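Local coordinates for protein telomerase reverse transcriptase (Candida tropicalis MYA-3404, PDB 6ZD1) that probably elongates telomeres as a reverse transcriptase, copying a template within its RNA component to add simple sequence repeats to chromosome ends, at residues T183-M188 against K192-T197. Residues are numbered along the deposited sequence; the frame is centred on the assembly and turned at random.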
ATOM      1  N   THR A 183      10.570  -2.484  -7.365  1.00 67.07           N
ATOM      2  CA  THR A 183       9.499  -1.578  -6.981  1.00 73.08           C
ATOM      3  C   THR A 183       8.226  -1.990  -7.701  1.00 72.90           C
ATOM      4  O   THR A 183       8.273  -2.406  -8.862  1.00 73.73           O
ATOM      5  CB  THR A 183       9.849  -0.121  -7.317  1.00 73.89           C
ATOM      6  OG1 THR A 183       8.692   0.706  -7.145  1.00 78.35           O
ATOM      7  CG2 THR A 183      10.342  -0.010  -8.754  1.00 78.02           C
ATOM      8  N   GLU A 184       7.093  -1.897  -7.012  1.00 84.59           N
ATOM      9  CA  GLU A 184       5.811  -2.086  -7.673  1.00 88.26           C
ATOM     10  C   GLU A 184       5.407  -0.800  -8.380  1.00 83.59           C
ATOM     11  O   GLU A 184       5.601   0.301  -7.859  1.00 91.36           O
ATOM     12  CB  GLU A 184       4.733  -2.516  -6.676  1.00 94.35           C
ATOM     13  CG  GLU A 184       4.353  -1.479  -5.637  1.00 86.45           C
ATOM     14  CD  GLU A 184       3.504  -2.063  -4.525  1.00104.45           C
ATOM     15  OE1 GLU A 184       3.653  -3.268  -4.227  1.00105.72           O
ATOM     16  OE2 GLU A 184       2.686  -1.318  -3.946  1.00107.89           O
ATOM     17  N   SER A 185       4.893  -0.943  -9.597  1.00 93.28           N
ATOM     18  CA  SER A 185       4.474   0.216 -10.370  1.00 92.75           C
ATOM     19  C   SER A 185       3.180   0.807  -9.827  1.00 90.67           C
ATOM     20  O   SER A 185       2.331   0.104  -9.271  1.00110.41           O
ATOM     21  CB  SER A 185       4.278  -0.149 -11.840  1.00103.52           C
ATOM     22  OG  SER A 185       3.791   0.961 -12.576  1.00103.39           O
ATOM     23  N   SER A 186       3.049   2.123  -9.972  1.00 95.44           N
ATOM     24  CA  SER A 186       1.746   2.775  -9.883  1.00110.07           C
ATOM     25  C   SER A 186       1.091   2.649 -11.253  1.00111.08           C
ATOM     26  O   SER A 186       1.454   3.349 -12.201  1.00104.83           O
ATOM     27  CB  SER A 186       1.898   4.230  -9.457  1.00100.05           C
ATOM     28  OG  SER A 186       2.640   4.961 -10.413  1.00 94.07           O
ATOM     29  N   ASN A 187       0.126   1.742 -11.356  1.00111.19           N
ATOM     30  CA  ASN A 187      -0.472   1.336 -12.621  1.00108.41           C
ATOM     31  C   ASN A 187      -1.953   1.057 -12.365  1.00119.51           C
ATOM     32  O   ASN A 187      -2.488   1.383 -11.301  1.00119.44           O
ATOM     33  CB  ASN A 187       0.279   0.122 -13.192  1.00107.43           C
ATOM     34  CG  ASN A 187      -0.020  -0.123 -14.658  1.00121.02           C
ATOM     35  OD1 ASN A 187      -0.946  -0.859 -14.999  1.00119.56           O
ATOM     36  ND2 ASN A 187       0.771   0.486 -15.532  1.00122.36           N
HETATM   37  N   MSE A 188      -2.638   0.506 -13.364  1.00127.21           N
HETATM   38  CA  MSE A 188      -3.992  -0.005 -13.154  1.00124.92           C
HETATM   39  C   MSE A 188      -3.923  -1.408 -12.552  1.00122.76           C
HETATM   40  O   MSE A 188      -4.644  -1.733 -11.606  1.00121.05           O
HETATM   41  CB  MSE A 188      -4.778  -0.015 -14.465  1.00123.22           C
HETATM   42  CG  MSE A 188      -6.244   0.368 -14.304  1.00129.83           C
HETATM   43 SE   MSE A 188      -6.466   1.967 -13.209  1.00231.79          SE
HETATM   44  CE  MSE A 188      -5.357   3.204 -14.233  1.00152.28           C
ATOM     45  N   LYS A 192       2.009  -6.065 -10.731  1.00 99.74           N
ATOM     46  CA  LYS A 192       3.231  -6.062 -11.518  1.00 94.63           C
ATOM     47  C   LYS A 192       4.383  -5.536 -10.677  1.00 83.81           C
ATOM     48  O   LYS A 192       4.384  -4.371 -10.268  1.00 75.30           O
ATOM     49  CB  LYS A 192       3.050  -5.209 -12.772  1.00 95.13           C
ATOM     50  CG  LYS A 192       2.653  -5.982 -14.021  1.00 98.98           C
ATOM     51  CD  LYS A 192       1.230  -6.514 -13.937  1.00 99.14           C
ATOM     52  CE  LYS A 192       0.840  -7.232 -15.221  1.00107.60           C
ATOM     53  NZ  LYS A 192      -0.517  -7.836 -15.140  1.00 98.20           N
ATOM     54  N   LEU A 193       5.360  -6.393 -10.425  1.00 83.38           N
ATOM     55  CA  LEU A 193       6.610  -5.997  -9.801  1.00 82.79           C
ATOM     56  C   LEU A 193       7.679  -5.936 -10.877  1.00 80.59           C
ATOM     57  O   LEU A 193       7.674  -6.734 -11.820  1.00 76.99           O
ATOM     58  CB  LEU A 193       7.016  -6.972  -8.697  1.00 74.99           C
ATOM     59  CG  LEU A 193       6.268  -6.749  -7.385  1.00 79.61           C
ATOM     60  CD1 LEU A 193       6.462  -7.928  -6.464  1.00 79.81           C
ATOM     61  CD2 LEU A 193       6.753  -5.476  -6.723  1.00 77.09           C
ATOM     62  N   PHE A 194       8.580  -4.969 -10.751  1.00 74.99           N
ATOM     63  CA  PHE A 194       9.524  -4.684 -11.818  1.00 75.68           C
ATOM     64  C   PHE A 194      10.946  -4.683 -11.292  1.00 76.03           C
ATOM     65  O   PHE A 194      11.245  -4.035 -10.284  1.00 75.10           O
ATOM     66  CB  PHE A 194       9.170  -3.360 -12.484  1.00 77.99           C
ATOM     67  CG  PHE A 194       7.863  -3.411 -13.200  1.00 81.30           C
ATOM     68  CD1 PHE A 194       6.811  -2.591 -12.830  1.00 76.73           C
ATOM     69  CD2 PHE A 194       7.670  -4.322 -14.226  1.00 82.69           C
ATOM     70  CE1 PHE A 194       5.604  -2.661 -13.504  1.00 86.70           C
ATOM     71  CE2 PHE A 194       6.466  -4.396 -14.894  1.00 92.80           C
ATOM     72  CZ  PHE A 194       5.433  -3.562 -14.535  1.00 84.42           C
ATOM     73  N   TYR A 195      11.807  -5.436 -11.969  1.00 76.82           N
ATOM     74  CA  TYR A 195      13.209  -5.571 -11.603  1.00 75.75           C
ATOM     75  C   TYR A 195      14.037  -4.657 -12.500  1.00 77.91           C
ATOM     76  O   TYR A 195      14.150  -4.893 -13.708  1.00 78.56           O
ATOM     77  CB  TYR A 195      13.654  -7.027 -11.730  1.00 74.23           C
ATOM     78  CG  TYR A 195      12.969  -7.974 -10.767  1.00 71.44           C
ATOM     79  CD1 TYR A 195      11.652  -8.376 -10.965  1.00 69.59           C
ATOM     80  CD2 TYR A 195      13.646  -8.480  -9.668  1.00 64.54           C
ATOM     81  CE1 TYR A 195      11.031  -9.248 -10.083  1.00 71.54           C
ATOM     82  CE2 TYR A 195      13.037  -9.350  -8.788  1.00 59.23           C
ATOM     83  CZ  TYR A 195      11.733  -9.731  -8.995  1.00 59.97           C
ATOM     84  OH  TYR A 195      11.132 -10.599  -8.109  1.00 55.24           O
ATOM     85  N   PHE A 196      14.603  -3.610 -11.908  1.00 75.51           N
ATOM     86  CA  PHE A 196      15.572  -2.746 -12.568  1.00 75.33           C
ATOM     87  C   PHE A 196      16.952  -3.072 -12.022  1.00 71.80           C
ATOM     88  O   PHE A 196      17.143  -3.098 -10.801  1.00 69.17           O
ATOM     89  CB  PHE A 196      15.255  -1.265 -12.336  1.00 74.69           C
ATOM     90  CG  PHE A 196      13.937  -0.826 -12.901  1.00 79.19           C
ATOM     91  CD1 PHE A 196      13.860  -0.297 -14.179  1.00 80.03           C
ATOM     92  CD2 PHE A 196      12.775  -0.932 -12.152  1.00 78.61           C
ATOM     93  CE1 PHE A 196      12.651   0.114 -14.705  1.00 80.84           C
ATOM     94  CE2 PHE A 196      11.562  -0.523 -12.672  1.00 81.21           C
ATOM     95  CZ  PHE A 196      11.502   0.003 -13.950  1.00 81.55           C
ATOM     96  N   THR A 197      17.904  -3.338 -12.915  1.00 71.10           N
ATOM     97  CA  THR A 197      19.282  -3.521 -12.481  1.00 68.22           C
ATOM     98  C   THR A 197      19.785  -2.246 -11.818  1.00 66.88           C
ATOM     99  O   THR A 197      19.412  -1.136 -12.205  1.00 73.86           O
ATOM    100  CB  THR A 197      20.183  -3.893 -13.659  1.00 68.80           C
ATOM    101  OG1 THR A 197      20.288  -2.783 -14.554  1.00 69.70           O
ATOM    102  CG2 THR A 197      19.623  -5.093 -14.408  1.00 71.19           C
TER
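T183 and F194 form the hydrogen-bonded pair of a two-stranded antiparallel β-hairpin in the RNA-binding region of telomerase, a compact example of how a few rungs suffice to set side chains on two faces. F194 N donates a hydrogen bond to T183 O at 3.2 Å. The return bond, from T183 N to F194 O, is weak at 3.4 Å. One step toward the turn, E184 and L193 make a non-hydrogen-bonded pair, and their side chains share the other face. There the CD2 methyl of L193 comes to 3.6 Å from E184 CB, so the glutamate contributes its aliphatic root to this contact; its carboxylate leads elsewhere, OE2 making a weak hydrogen bond to E599 N.

On the face of T183, the rings of F194 and F196 make the contacts. With CG anti to its own carbonyl carbon (chi1 -66°), the F194 ring reaches the chain just past the partner strand. S185 CB meets it at the edge, near the ring plane, 3.3 Å from F194 CE1, and S185 OG turns to a weak hydrogen bond with P238 O. Two residues beyond F194 on strand 193-197, the F196 ring lies obliquely to T183, and W201 of the following helix meets that ring with planes inclined at about 50°. Strand 180-184 follows helix 158-179, and strand 193-197 leads into helix 198-216. The two branches of T183 go different ways: OG1 bonds weakly to E184 O, whereas CG2 approaches F196 CE2 at 4.1 Å.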